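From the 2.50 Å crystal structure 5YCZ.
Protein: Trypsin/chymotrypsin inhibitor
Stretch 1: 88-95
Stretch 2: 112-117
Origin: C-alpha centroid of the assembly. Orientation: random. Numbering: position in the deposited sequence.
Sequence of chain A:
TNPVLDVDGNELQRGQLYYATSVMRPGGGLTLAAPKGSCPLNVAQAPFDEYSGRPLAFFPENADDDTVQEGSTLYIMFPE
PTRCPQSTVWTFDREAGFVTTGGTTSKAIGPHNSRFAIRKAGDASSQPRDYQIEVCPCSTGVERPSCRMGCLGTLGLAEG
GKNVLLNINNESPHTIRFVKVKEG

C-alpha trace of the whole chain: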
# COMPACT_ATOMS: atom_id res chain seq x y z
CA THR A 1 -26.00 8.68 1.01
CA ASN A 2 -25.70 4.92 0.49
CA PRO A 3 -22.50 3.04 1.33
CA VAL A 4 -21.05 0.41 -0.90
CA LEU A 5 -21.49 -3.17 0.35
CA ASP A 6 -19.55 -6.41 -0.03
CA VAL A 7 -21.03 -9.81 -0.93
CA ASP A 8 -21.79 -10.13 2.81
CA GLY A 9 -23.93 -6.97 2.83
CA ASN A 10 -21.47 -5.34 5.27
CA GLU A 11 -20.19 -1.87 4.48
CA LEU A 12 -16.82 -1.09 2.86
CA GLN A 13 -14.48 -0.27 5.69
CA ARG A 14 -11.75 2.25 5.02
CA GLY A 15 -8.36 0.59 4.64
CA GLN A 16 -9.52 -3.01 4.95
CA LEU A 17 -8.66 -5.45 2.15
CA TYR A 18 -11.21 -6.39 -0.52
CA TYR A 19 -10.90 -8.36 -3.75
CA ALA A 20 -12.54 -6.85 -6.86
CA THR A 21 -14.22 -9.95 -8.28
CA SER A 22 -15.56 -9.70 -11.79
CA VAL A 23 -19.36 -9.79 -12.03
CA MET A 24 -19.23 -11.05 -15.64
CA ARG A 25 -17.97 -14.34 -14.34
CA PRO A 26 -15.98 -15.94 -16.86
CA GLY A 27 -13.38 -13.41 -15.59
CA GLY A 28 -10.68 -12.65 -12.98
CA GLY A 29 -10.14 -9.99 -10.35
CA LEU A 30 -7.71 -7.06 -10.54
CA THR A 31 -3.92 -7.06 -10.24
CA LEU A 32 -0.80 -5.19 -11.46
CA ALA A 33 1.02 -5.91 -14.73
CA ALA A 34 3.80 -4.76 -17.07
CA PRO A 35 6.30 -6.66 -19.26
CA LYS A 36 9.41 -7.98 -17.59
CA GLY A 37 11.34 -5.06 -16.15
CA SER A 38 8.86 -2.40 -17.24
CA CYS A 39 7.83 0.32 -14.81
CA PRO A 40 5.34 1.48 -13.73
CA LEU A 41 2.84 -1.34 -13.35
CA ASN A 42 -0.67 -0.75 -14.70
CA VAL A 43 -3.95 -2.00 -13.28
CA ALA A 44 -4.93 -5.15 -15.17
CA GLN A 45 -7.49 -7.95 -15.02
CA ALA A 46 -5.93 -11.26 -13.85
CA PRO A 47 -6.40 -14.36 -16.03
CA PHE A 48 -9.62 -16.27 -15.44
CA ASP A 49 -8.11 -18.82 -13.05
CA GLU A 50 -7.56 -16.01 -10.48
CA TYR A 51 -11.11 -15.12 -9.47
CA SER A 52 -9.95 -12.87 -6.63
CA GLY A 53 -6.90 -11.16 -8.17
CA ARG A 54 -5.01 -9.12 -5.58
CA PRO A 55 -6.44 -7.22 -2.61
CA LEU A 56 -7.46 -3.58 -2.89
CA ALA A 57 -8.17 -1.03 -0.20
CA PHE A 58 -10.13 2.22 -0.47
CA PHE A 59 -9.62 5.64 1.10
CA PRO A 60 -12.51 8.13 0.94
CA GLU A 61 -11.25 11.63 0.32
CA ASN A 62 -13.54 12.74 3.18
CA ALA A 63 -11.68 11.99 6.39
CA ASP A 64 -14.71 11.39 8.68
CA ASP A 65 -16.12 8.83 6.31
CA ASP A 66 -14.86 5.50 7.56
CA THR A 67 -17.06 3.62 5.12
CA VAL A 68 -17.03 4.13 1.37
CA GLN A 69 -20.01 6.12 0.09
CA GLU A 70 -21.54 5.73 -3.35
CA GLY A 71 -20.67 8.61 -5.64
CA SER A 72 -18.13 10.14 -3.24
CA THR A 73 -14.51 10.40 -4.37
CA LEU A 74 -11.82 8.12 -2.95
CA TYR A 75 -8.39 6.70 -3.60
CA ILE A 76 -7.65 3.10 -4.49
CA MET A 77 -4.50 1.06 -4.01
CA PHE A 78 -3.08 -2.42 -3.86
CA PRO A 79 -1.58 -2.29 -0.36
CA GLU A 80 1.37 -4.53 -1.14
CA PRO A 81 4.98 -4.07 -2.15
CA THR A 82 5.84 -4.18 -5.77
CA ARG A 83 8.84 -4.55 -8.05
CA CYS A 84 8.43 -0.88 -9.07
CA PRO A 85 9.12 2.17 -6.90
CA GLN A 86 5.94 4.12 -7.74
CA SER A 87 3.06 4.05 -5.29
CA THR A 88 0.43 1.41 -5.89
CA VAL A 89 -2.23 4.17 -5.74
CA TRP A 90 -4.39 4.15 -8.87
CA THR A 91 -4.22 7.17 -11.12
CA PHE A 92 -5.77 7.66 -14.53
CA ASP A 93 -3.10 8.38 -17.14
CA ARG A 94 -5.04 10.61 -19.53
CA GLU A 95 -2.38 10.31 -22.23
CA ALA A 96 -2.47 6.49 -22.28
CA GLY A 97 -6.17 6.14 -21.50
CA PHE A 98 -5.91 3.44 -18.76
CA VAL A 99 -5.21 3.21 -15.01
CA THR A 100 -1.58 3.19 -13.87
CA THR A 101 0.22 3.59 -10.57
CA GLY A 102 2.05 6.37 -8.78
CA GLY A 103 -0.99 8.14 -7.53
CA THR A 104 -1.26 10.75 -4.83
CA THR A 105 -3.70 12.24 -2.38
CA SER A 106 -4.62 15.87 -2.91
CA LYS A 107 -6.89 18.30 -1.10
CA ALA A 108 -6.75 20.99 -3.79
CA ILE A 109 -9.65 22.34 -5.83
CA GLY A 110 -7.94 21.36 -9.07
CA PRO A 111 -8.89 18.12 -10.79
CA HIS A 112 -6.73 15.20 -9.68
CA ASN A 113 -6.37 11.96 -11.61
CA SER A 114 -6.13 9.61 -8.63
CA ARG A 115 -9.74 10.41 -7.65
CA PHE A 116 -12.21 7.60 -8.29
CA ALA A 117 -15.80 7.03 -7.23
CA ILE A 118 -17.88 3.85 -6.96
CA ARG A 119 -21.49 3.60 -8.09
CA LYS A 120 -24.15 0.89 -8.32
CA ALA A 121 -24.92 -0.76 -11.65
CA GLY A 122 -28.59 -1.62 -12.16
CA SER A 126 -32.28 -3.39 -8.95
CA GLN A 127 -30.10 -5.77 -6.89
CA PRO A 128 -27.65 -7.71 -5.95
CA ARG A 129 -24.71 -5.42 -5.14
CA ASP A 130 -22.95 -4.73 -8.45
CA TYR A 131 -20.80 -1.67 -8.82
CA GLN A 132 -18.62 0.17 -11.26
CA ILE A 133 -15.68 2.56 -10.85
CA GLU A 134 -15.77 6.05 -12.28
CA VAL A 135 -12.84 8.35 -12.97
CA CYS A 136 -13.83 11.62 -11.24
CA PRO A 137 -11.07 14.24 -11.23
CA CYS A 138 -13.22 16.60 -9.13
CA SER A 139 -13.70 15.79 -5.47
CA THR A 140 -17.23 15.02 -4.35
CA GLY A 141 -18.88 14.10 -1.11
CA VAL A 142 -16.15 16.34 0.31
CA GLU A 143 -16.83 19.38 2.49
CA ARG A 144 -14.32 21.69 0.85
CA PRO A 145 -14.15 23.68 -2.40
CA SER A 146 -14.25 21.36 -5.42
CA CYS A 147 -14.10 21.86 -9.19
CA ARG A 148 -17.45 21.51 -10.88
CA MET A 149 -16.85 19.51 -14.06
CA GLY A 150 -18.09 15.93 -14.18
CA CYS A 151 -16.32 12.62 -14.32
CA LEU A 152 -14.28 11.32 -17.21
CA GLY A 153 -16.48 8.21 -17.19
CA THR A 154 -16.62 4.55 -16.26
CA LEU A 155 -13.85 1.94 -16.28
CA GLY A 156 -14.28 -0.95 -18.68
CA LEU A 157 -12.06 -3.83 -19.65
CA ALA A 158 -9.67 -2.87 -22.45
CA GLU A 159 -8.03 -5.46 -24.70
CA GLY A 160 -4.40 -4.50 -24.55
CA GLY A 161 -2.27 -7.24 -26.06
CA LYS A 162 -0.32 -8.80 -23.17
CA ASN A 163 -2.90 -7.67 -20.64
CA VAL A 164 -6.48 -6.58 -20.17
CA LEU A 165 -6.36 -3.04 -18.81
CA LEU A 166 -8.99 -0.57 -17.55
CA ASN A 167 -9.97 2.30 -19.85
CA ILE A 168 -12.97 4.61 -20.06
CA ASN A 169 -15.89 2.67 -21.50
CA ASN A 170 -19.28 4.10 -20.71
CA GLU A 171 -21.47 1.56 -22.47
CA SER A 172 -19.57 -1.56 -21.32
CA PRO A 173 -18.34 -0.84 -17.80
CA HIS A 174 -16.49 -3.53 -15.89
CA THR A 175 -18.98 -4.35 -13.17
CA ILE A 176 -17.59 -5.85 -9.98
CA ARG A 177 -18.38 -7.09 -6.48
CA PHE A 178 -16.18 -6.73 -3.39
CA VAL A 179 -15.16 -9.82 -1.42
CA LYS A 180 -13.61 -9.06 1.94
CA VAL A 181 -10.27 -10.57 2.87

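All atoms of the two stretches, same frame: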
# COMPACT_ATOMS: atom_id res chain seq x y z
N THR A 88 1.48 2.24 -5.34
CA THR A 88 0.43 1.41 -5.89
C THR A 88 -0.95 2.08 -5.82
O THR A 88 -1.98 1.39 -5.87
CB THR A 88 0.40 0.08 -5.16
OG1 THR A 88 0.37 0.33 -3.75
CG2 THR A 88 1.64 -0.73 -5.50
N VAL A 89 -0.99 3.40 -5.68
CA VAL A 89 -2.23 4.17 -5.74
C VAL A 89 -2.64 4.32 -7.20
O VAL A 89 -1.83 4.73 -8.04
CB VAL A 89 -2.05 5.54 -5.08
CG1 VAL A 89 -3.20 6.44 -5.41
CG2 VAL A 89 -1.95 5.41 -3.59
N TRP A 90 -3.89 4.01 -7.51
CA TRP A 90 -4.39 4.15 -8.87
C TRP A 90 -4.39 5.61 -9.28
O TRP A 90 -4.75 6.49 -8.50
CB TRP A 90 -5.81 3.63 -8.98
CG TRP A 90 -6.01 2.20 -8.83
CD1 TRP A 90 -5.17 1.27 -8.28
CD2 TRP A 90 -7.18 1.49 -9.24
NE1 TRP A 90 -5.75 0.03 -8.32
CE2 TRP A 90 -6.98 0.14 -8.91
CE3 TRP A 90 -8.37 1.87 -9.86
CZ2 TRP A 90 -7.92 -0.83 -9.18
CZ3 TRP A 90 -9.31 0.92 -10.12
CH2 TRP A 90 -9.09 -0.42 -9.79
N THR A 91 -4.04 5.85 -10.54
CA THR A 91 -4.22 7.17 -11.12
C THR A 91 -4.55 6.95 -12.59
O THR A 91 -4.13 5.96 -13.19
CB THR A 91 -2.96 8.05 -10.94
OG1 THR A 91 -3.13 9.31 -11.61
CG2 THR A 91 -1.73 7.33 -11.47
N PHE A 92 -5.36 7.83 -13.14
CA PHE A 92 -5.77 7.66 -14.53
C PHE A 92 -4.82 8.45 -15.41
O PHE A 92 -4.82 9.68 -15.37
CB PHE A 92 -7.21 8.10 -14.76
CG PHE A 92 -7.71 7.77 -16.13
CD1 PHE A 92 -8.03 6.47 -16.47
CD2 PHE A 92 -7.83 8.76 -17.10
CE1 PHE A 92 -8.47 6.15 -17.74
CE2 PHE A 92 -8.26 8.46 -18.37
CZ PHE A 92 -8.58 7.14 -18.70
N ASP A 93 -3.99 7.74 -16.17
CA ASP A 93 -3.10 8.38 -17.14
C ASP A 93 -3.96 8.81 -18.32
O ASP A 93 -4.44 7.97 -19.09
CB ASP A 93 -1.99 7.41 -17.57
CG ASP A 93 -0.99 8.03 -18.59
OD1 ASP A 93 -1.24 9.13 -19.13
OD2 ASP A 93 0.06 7.40 -18.86
N ARG A 94 -4.19 10.12 -18.44
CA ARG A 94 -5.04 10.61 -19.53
C ARG A 94 -4.35 10.52 -20.88
O ARG A 94 -5.04 10.49 -21.90
CB ARG A 94 -5.47 12.06 -19.27
CG ARG A 94 -6.52 12.23 -18.18
CD ARG A 94 -7.02 13.67 -18.10
NE ARG A 94 -5.91 14.61 -18.23
CZ ARG A 94 -5.35 15.26 -17.22
NH1 ARG A 94 -4.34 16.10 -17.43
NH2 ARG A 94 -5.81 15.08 -15.98
N GLU A 95 -3.02 10.47 -20.93
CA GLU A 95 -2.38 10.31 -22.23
C GLU A 95 -2.55 8.89 -22.75
O GLU A 95 -2.87 8.69 -23.93
CB GLU A 95 -0.90 10.68 -22.17
CG GLU A 95 -0.37 11.53 -23.36
CD GLU A 95 -0.61 10.96 -24.81
OE1 GLU A 95 -0.62 9.74 -25.04
OE2 GLU A 95 -0.71 11.77 -25.77
N HIS A 112 -7.85 16.06 -10.05
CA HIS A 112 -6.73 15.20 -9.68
C HIS A 112 -7.02 13.78 -10.13
O HIS A 112 -8.05 13.21 -9.77
CB HIS A 112 -6.49 15.23 -8.17
CG HIS A 112 -5.12 14.80 -7.78
ND1 HIS A 112 -3.98 15.30 -8.37
CD2 HIS A 112 -4.69 13.86 -6.89
CE1 HIS A 112 -2.92 14.71 -7.86
NE2 HIS A 112 -3.32 13.83 -6.95
N ASN A 113 -6.08 13.19 -10.87
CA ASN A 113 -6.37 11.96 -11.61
C ASN A 113 -6.33 10.69 -10.77
O ASN A 113 -6.58 9.61 -11.31
CB ASN A 113 -5.41 11.82 -12.78
CG ASN A 113 -5.71 12.79 -13.88
OD1 ASN A 113 -4.82 13.44 -14.43
ND2 ASN A 113 -6.99 12.90 -14.20
N SER A 114 -6.00 10.78 -9.49
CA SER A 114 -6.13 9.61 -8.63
C SER A 114 -7.49 9.54 -7.93
O SER A 114 -7.68 8.69 -7.06
CB SER A 114 -4.99 9.58 -7.60
OG SER A 114 -4.66 10.88 -7.16
N ARG A 115 -8.44 10.39 -8.30
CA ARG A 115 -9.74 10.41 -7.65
C ARG A 115 -10.72 9.52 -8.40
O ARG A 115 -11.04 9.77 -9.57
CB ARG A 115 -10.29 11.83 -7.54
CG ARG A 115 -9.68 12.65 -6.43
CD ARG A 115 -9.68 14.11 -6.83
NE ARG A 115 -9.26 14.96 -5.73
CZ ARG A 115 -9.01 16.27 -5.84
NH1 ARG A 115 -9.14 16.87 -7.01
NH2 ARG A 115 -8.61 16.96 -4.79
N PHE A 116 -11.21 8.49 -7.73
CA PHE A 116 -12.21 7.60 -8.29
C PHE A 116 -13.45 7.64 -7.40
O PHE A 116 -13.38 8.03 -6.23
CB PHE A 116 -11.66 6.17 -8.42
CG PHE A 116 -10.46 6.07 -9.30
CD1 PHE A 116 -9.19 6.40 -8.81
CD2 PHE A 116 -10.58 5.66 -10.61
CE1 PHE A 116 -8.07 6.32 -9.62
CE2 PHE A 116 -9.46 5.57 -11.43
CZ PHE A 116 -8.20 5.89 -10.94
N ALA A 117 -14.58 7.26 -7.98
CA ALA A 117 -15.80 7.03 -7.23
C ALA A 117 -16.38 5.68 -7.62
O ALA A 117 -16.10 5.17 -8.71
CB ALA A 117 -16.84 8.13 -7.47
O HOH W 1 -6.33 6.41 -6.45
O HOH W 2 -2.45 11.49 -9.20

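The touching parts run with end-to-end directions 118° apart and do not pair as a ladder of strands. Their backbones are nearest by CA at T91 and S114, 4.0 Å apart between T91 CA and S114 CA. Stretch 2 makes a type I beta turn from H112 to R115, closed by R115 N donating to H112 O at 3.2 Å.

One direct backbone hydrogen bond joins the stretches. F92 N donates to N113 O at 2.8 Å and a nearly straight 161°. The same carbonyl oxygen, N113 O, receives a CA-H...O contact from T91 CA at 3.4 Å. A second such contact runs from S114 CA to W90 O, also 3.4 Å.

Water extends the polar link. Water 1 sits 2.6 Å from W90 O and 2.7 Å from S114 O, between two carbonyls that have no proton to offer each other. Water 2 donates to S114 OG at 3.1 Å and makes a weak bond with T91 OG1 at 3.3 Å.

The aromatic contact is edge-to-face. The edge of W90 meets the face of F116, with planes at 87° and centroids 5.6 Å apart. This geometry sets ring hydrogens against the pi cloud. W90 CB also packs against F116 CE1 at 3.6 Å.

At the exposed end, the R94 side chain reaches back to the N113 side chain.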